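Local coordinates for putative hydrolase (Burkholderia cenocepacia, PDB 4X00), which is probably an esterase of the alpha/beta hydrolase fold, thought to cleave ester bonds, perhaps of aryl esters, at residues A[134-139]-A[260-265]; A[223-228]-A[267-272]. All coordinates share one frame; numbering follows the deposited sequence.

Contact 1: residues A[134-139]-A[260-265]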
loop_
_atom_site.group_PDB
_atom_site.type_symbol
_atom_site.label_atom_id
_atom_site.label_comp_id
_atom_site.label_asym_id
_atom_site.label_seq_id
_atom_site.Cartn_x
_atom_site.Cartn_y
_atom_site.Cartn_z
ATOM N N VAL A 134 6.436 6.824 -2.917
ATOM C CA VAL A 134 6.273 7.098 -1.507
ATOM C C VAL A 134 5.877 5.798 -0.803
ATOM O O VAL A 134 4.855 5.187 -1.160
ATOM C CB VAL A 134 5.187 8.152 -1.256
ATOM C CG1 VAL A 134 5.089 8.461 0.244
ATOM C CG2 VAL A 134 5.473 9.436 -2.071
ATOM N N TYR A 135 6.688 5.356 0.153
ATOM C CA TYR A 135 6.350 4.214 1.002
ATOM C C TYR A 135 5.693 4.796 2.239
ATOM O O TYR A 135 6.332 5.549 2.980
ATOM C CB TYR A 135 7.572 3.414 1.421
ATOM C CG TYR A 135 8.147 2.505 0.365
ATOM C CD1 TYR A 135 8.554 2.980 -0.893
ATOM C CD2 TYR A 135 8.354 1.145 0.638
ATOM C CE1 TYR A 135 9.093 2.118 -1.850
ATOM C CE2 TYR A 135 8.895 0.298 -0.323
ATOM C CZ TYR A 135 9.259 0.784 -1.551
ATOM O OH TYR A 135 9.795 -0.065 -2.476
ATOM N N VAL A 136 4.431 4.481 2.454
ATOM C CA VAL A 136 3.719 4.991 3.607
ATOM C C VAL A 136 3.601 3.875 4.627
ATOM O O VAL A 136 2.846 2.914 4.423
ATOM C CB VAL A 136 2.340 5.496 3.219
ATOM C CG1 VAL A 136 1.721 6.192 4.451
ATOM C CG2 VAL A 136 2.427 6.389 1.972
ATOM N N ASP A 137 4.382 3.949 5.702
ATOM C CA ASP A 137 4.435 2.829 6.649
ATOM C C ASP A 137 4.613 1.524 5.901
ATOM O O ASP A 137 4.005 0.499 6.225
ATOM C CB ASP A 137 3.197 2.832 7.547
ATOM C CG ASP A 137 3.250 3.993 8.508
ATOM O OD1 ASP A 137 2.918 5.103 8.046
ATOM O OD2 ASP A 137 3.738 3.839 9.667
ATOM N N GLY A 138 5.466 1.571 4.886
ATOM C CA GLY A 138 5.678 0.430 4.028
ATOM C C GLY A 138 6.380 -0.730 4.686
ATOM O O GLY A 138 7.310 -0.579 5.515
ATOM N N VAL A 139 5.929 -1.928 4.324
ATOM C CA VAL A 139 6.755 -3.083 4.580
ATOM C C VAL A 139 8.027 -2.940 3.768
ATOM O O VAL A 139 7.958 -2.667 2.568
ATOM C CB VAL A 139 6.025 -4.389 4.220
ATOM C CG1 VAL A 139 7.029 -5.588 4.224
ATOM C CG2 VAL A 139 4.889 -4.623 5.207
ATOM N N ALA A 260 -1.333 4.357 9.846
ATOM C CA ALA A 260 -2.117 4.918 8.758
ATOM C C ALA A 260 -2.129 6.467 8.774
ATOM O O ALA A 260 -3.182 7.094 8.882
ATOM C CB ALA A 260 -3.553 4.379 8.819
ATOM N N PRO A 261 -0.956 7.104 8.597
ATOM C CA PRO A 261 -0.879 8.572 8.676
ATOM C C PRO A 261 -1.718 9.298 7.622
ATOM O O PRO A 261 -2.069 10.455 7.844
ATOM C CB PRO A 261 0.631 8.863 8.484
ATOM C CG PRO A 261 1.179 7.643 7.809
ATOM C CD PRO A 261 0.363 6.495 8.400
ATOM N N PHE A 262 -1.977 8.680 6.477
ATOM C CA PHE A 262 -2.798 9.298 5.435
ATOM C C PHE A 262 -4.255 9.470 5.904
ATOM O O PHE A 262 -4.988 10.322 5.359
ATOM C CB PHE A 262 -2.742 8.463 4.141
ATOM C CG PHE A 262 -3.111 7.011 4.365
ATOM C CD1 PHE A 262 -2.159 6.084 4.798
ATOM C CD2 PHE A 262 -4.444 6.611 4.211
ATOM C CE1 PHE A 262 -2.524 4.758 5.048
ATOM C CE2 PHE A 262 -4.821 5.301 4.468
ATOM C CZ PHE A 262 -3.854 4.372 4.892
ATOM N N LEU A 263 -4.669 8.677 6.903
ATOM C CA LEU A 263 -5.987 8.845 7.522
ATOM C C LEU A 263 -5.868 9.638 8.807
ATOM O O LEU A 263 -6.750 10.439 9.128
ATOM C CB LEU A 263 -6.625 7.470 7.815
ATOM C CG LEU A 263 -7.291 6.835 6.580
ATOM C CD1 LEU A 263 -7.530 5.324 6.830
ATOM C CD2 LEU A 263 -8.594 7.535 6.203
ATOM N N GLU A 264 -4.783 9.414 9.553
ATOM C CA GLU A 264 -4.641 10.046 10.882
ATOM C C GLU A 264 -4.257 11.526 10.843
ATOM O O GLU A 264 -4.699 12.307 11.712
ATOM C CB GLU A 264 -3.615 9.289 11.722
ATOM C CG GLU A 264 -4.041 7.823 11.983
ATOM C CD GLU A 264 -2.989 7.021 12.709
ATOM O OE1 GLU A 264 -2.701 7.334 13.872
ATOM O OE2 GLU A 264 -2.446 6.057 12.126
ATOM N N GLU A 265 -3.424 11.897 9.880
ATOM C CA GLU A 265 -2.973 13.274 9.687
ATOM C C GLU A 265 -3.111 13.618 8.203
ATOM O O GLU A 265 -2.109 13.796 7.497
ATOM C CB GLU A 265 -1.521 13.435 10.163
ATOM C CG GLU A 265 -1.378 13.312 11.673
ATOM C CD GLU A 265 0.031 13.609 12.160
ATOM O OE1 GLU A 265 0.559 14.703 11.881
ATOM O OE2 GLU A 265 0.622 12.755 12.849
#

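Contact 2: residues A[223-228]-A[267-272]. With EDO (1,2-ethanediol), chain H.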
loop_
_atom_site.group_PDB
_atom_site.type_symbol
_atom_site.label_atom_id
_atom_site.label_comp_id
_atom_site.label_asym_id
_atom_site.label_seq_id
_atom_site.Cartn_x
_atom_site.Cartn_y
_atom_site.Cartn_z
ATOM N N LEU A 223 10.491 8.488 -0.978
ATOM C CA LEU A 223 10.150 9.115 0.296
ATOM C C LEU A 223 9.481 8.064 1.190
ATOM O O LEU A 223 8.552 7.387 0.760
ATOM C CB LEU A 223 9.215 10.302 0.070
ATOM C CG LEU A 223 8.635 10.975 1.323
ATOM C CD1 LEU A 223 9.744 11.591 2.179
ATOM C CD2 LEU A 223 7.642 12.037 0.890
ATOM N N LEU A 224 9.969 7.925 2.410
ATOM C CA LEU A 224 9.397 7.003 3.376
ATOM C C LEU A 224 8.717 7.827 4.450
ATOM O O LEU A 224 9.377 8.592 5.157
ATOM C CB LEU A 224 10.470 6.114 3.974
ATOM C CG LEU A 224 10.625 4.763 3.266
ATOM C CD1 LEU A 224 10.963 4.896 1.754
ATOM C CD2 LEU A 224 11.665 3.924 4.034
ATOM N N LEU A 225 7.405 7.698 4.570
ATOM C CA LEU A 225 6.619 8.478 5.525
ATOM C C LEU A 225 6.009 7.481 6.492
ATOM O O LEU A 225 5.216 6.626 6.053
ATOM C CB LEU A 225 5.513 9.275 4.834
ATOM C CG LEU A 225 5.829 10.405 3.860
ATOM C CD1 LEU A 225 4.523 11.045 3.405
ATOM C CD2 LEU A 225 6.595 11.477 4.538
ATOM N N TYR A 226 6.368 7.554 7.780
ATOM C CA TYR A 226 5.882 6.565 8.773
ATOM C C TYR A 226 5.308 7.279 9.971
ATOM O O TYR A 226 5.868 8.296 10.423
ATOM C CB TYR A 226 7.036 5.665 9.275
ATOM C CG TYR A 226 7.466 4.610 8.299
ATOM C CD1 TYR A 226 8.016 4.962 7.082
ATOM C CD2 TYR A 226 7.307 3.254 8.584
ATOM C CE1 TYR A 226 8.404 4.002 6.171
ATOM C CE2 TYR A 226 7.718 2.274 7.679
ATOM C CZ TYR A 226 8.246 2.664 6.460
ATOM O OH TYR A 226 8.648 1.737 5.526
ATOM N N GLY A 227 4.250 6.720 10.546
ATOM C CA GLY A 227 3.852 7.107 11.885
ATOM C C GLY A 227 4.837 6.539 12.888
ATOM O O GLY A 227 5.132 5.327 12.875
ATOM N N ALA A 228 5.323 7.381 13.804
ATOM C CA ALA A 228 6.302 6.935 14.793
ATOM C C ALA A 228 5.723 5.874 15.721
ATOM O O ALA A 228 6.461 5.091 16.311
ATOM C CB ALA A 228 6.836 8.126 15.623
ATOM N N GLU A 267 -4.270 16.178 6.363
ATOM C CA GLU A 267 -3.849 17.455 5.795
ATOM C C GLU A 267 -2.329 17.496 5.617
ATOM O O GLU A 267 -1.803 17.890 4.570
ATOM C CB GLU A 267 -4.292 18.596 6.702
ATOM C CG GLU A 267 -5.798 18.687 6.886
ATOM C CD GLU A 267 -6.356 17.782 8.012
ATOM O OE1 GLU A 267 -5.579 17.153 8.750
ATOM O OE2 GLU A 267 -7.584 17.786 8.225
ATOM N N ARG A 268 -1.611 17.048 6.639
ATOM C CA ARG A 268 -0.161 16.951 6.556
ATOM C C ARG A 268 0.273 15.965 5.471
ATOM O O ARG A 268 1.152 16.268 4.649
ATOM C CB ARG A 268 0.403 16.544 7.917
ATOM C CG ARG A 268 1.891 16.369 7.977
ATOM C CD ARG A 268 2.289 15.880 9.355
ATOM N NE ARG A 268 3.726 15.729 9.508
ATOM C CZ ARG A 268 4.286 15.249 10.610
ATOM N NH1 ARG A 268 3.507 14.900 11.667
ATOM N NH2 ARG A 268 5.614 15.159 10.692
ATOM N N PHE A 269 -0.386 14.808 5.425
ATOM C CA PHE A 269 -0.024 13.810 4.429
ATOM C C PHE A 269 -0.212 14.345 3.019
ATOM O O PHE A 269 0.654 14.158 2.163
ATOM C CB PHE A 269 -0.848 12.539 4.639
ATOM C CG PHE A 269 -0.490 11.446 3.664
ATOM C CD1 PHE A 269 0.565 10.594 3.931
ATOM C CD2 PHE A 269 -1.156 11.343 2.454
ATOM C CE1 PHE A 269 0.936 9.616 3.019
ATOM C CE2 PHE A 269 -0.789 10.355 1.537
ATOM C CZ PHE A 269 0.272 9.534 1.812
ATOM N N ASN A 270 -1.345 14.996 2.773
ATOM C CA ASN A 270 -1.634 15.466 1.424
ATOM C C ASN A 270 -0.683 16.575 1.016
ATOM O O ASN A 270 -0.343 16.703 -0.168
ATOM C CB ASN A 270 -3.076 15.945 1.320
ATOM C CG ASN A 270 -4.063 14.809 1.454
ATOM O OD1 ASN A 270 -3.669 13.634 1.455
ATOM N ND2 ASN A 270 -5.345 15.144 1.520
ATOM N N ARG A 271 -0.289 17.408 1.981
ATOM C CA ARG A 271 0.746 18.413 1.746
ATOM C C ARG A 271 2.077 17.743 1.367
ATOM O O ARG A 271 2.696 18.084 0.351
ATOM C CB ARG A 271 0.914 19.269 3.014
ATOM C CG ARG A 271 1.876 20.441 2.800
ATOM C CD ARG A 271 2.383 20.986 4.153
ATOM N NE ARG A 271 3.334 20.055 4.745
ATOM C CZ ARG A 271 3.417 19.748 6.047
ATOM N NH1 ARG A 271 2.624 20.336 6.941
ATOM N NH2 ARG A 271 4.296 18.844 6.462
ATOM N N ASP A 272 2.514 16.770 2.176
ATOM C CA ASP A 272 3.758 16.067 1.868
ATOM C C ASP A 272 3.696 15.360 0.518
ATOM O O ASP A 272 4.680 15.360 -0.232
ATOM C CB ASP A 272 4.065 15.058 2.975
ATOM C CG ASP A 272 4.603 15.694 4.242
ATOM O OD1 ASP A 272 5.063 16.873 4.230
ATOM O OD2 ASP A 272 4.598 14.990 5.266
HETATM C C1 EDO H . 7.661 16.140 8.607
HETATM O O1 EDO H . 7.204 17.296 9.346
HETATM C C2 EDO H . 6.914 15.951 7.290
HETATM O O2 EDO H . 5.509 16.180 7.431
#

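Contact 1: residues A[134-139]-A[260-265]
Val136, the last residue of strand 132-136, meets Pro261 and Phe262 at the start of the short helix 261-264. Its CG1 branch does all the touching. With CG1 anti to the backbone N (chi1 -173°), this methyl lies 3.7 Å from Pro261 CG, and the valine and proline side chains run alongside each other but point opposite ways. The same methyl comes to the edge of the Phe262 ring, near its plane, with Val136 CG1 3.9 Å from Phe262 CD1. Phe262 carries its ring between its own backbone N and carbonyl carbon (chi1 54°), which swings the ring end nearer the strand.

Asp137 follows the strand and faces Pro261 head-on. Its OD1 sits close against the proline ring, with Asp137 OD1 2.9 Å from Pro261 CD. Ala260, at the N-cap position just before Pro261, accepts at its O from Leu263 N and Glu264 N, while Ala260 N donates a hydrogen bond of 3.1 Å to Glu264 OE2.

The side chain of Asp137 touches His259, which with Ser112 and Asp230 forms a probable Ser-His-Asp triad. The loop carrying the likely catalytic histidine is thus packed against the strand end. Chemically the contact is one methyl that touches both the proline ring and the edge of the phenylalanine ring. Beside it lies a buried carboxylate, its OD2 satisfied by Gly227 N and its OD1 tight against the proline.

Contact 2: residues A[223-228]-A[267-272]
Strand 222-227 packs against helix 266-280, the backbones coming nearest at Leu225 and Phe269, whose CA atoms are 8.6 Å apart. This is helix-on-sheet packing of the alpha/beta hydrolase fold, with the C-terminal helix covering a face of the central sheet. Leu225 carries the contact. Its CG is anti to the carbonyl carbon (chi1 -65°), and the extended branch CD1 reaches the helix. There Leu225 CD1 lies 3.9 Å from Phe269 CE1, oblique to the ring. The same methyl is 4.1 Å from Asp272 CB. Tyr254 of the neighbouring strand 250-254 also packs on Leu225 and Phe269.

Beside this apolar patch, Arg268, Arg271 and Asp272 form a polar cluster. Arg268 NE donates an almost straight bond of 2.8 Å to O2 of a 1,2-ethanediol (169°), probably from the crystallisation liquor. That O2 in turn donates to Asp272 OD2 at 2.6 Å. Asp272 OD1 takes a salt bridge of 3.1 Å from Arg271 NH2, which approaches from above the carboxylate plane. Asp272 OD2 is also hydrogen-bonded to Tyr254 OH.

The strand face is held by methyl and ring packing. Arg271 probably stabilises the negative charge of Asp272; Arg268 is salt-bridged to Glu265 and reaches Asp272 through the diol.

From the N terminus the chain reaches strand 132-136, then strand 222-227, and last the successive helices 261-264 and 266-280. Contact 1 closes a loop of 120 residues that takes in the helices between 151 and 216. Contact 2 closes a shorter loop of 38 residues, through helix 235-245 and strand 250-254. The segments alternate along the chain, so the two loops cross. The two strands are parallel neighbours in the sheet, joined by backbone hydrogen bonds, among them Tyr135 N to Leu223 O. Beyond the strand end, Gly138 O probably bonds to Tyr226 OH. Phe262 packs on Phe269. Together the contacts set two consecutive helices over adjacent strands of the alpha/beta hydrolase sheet.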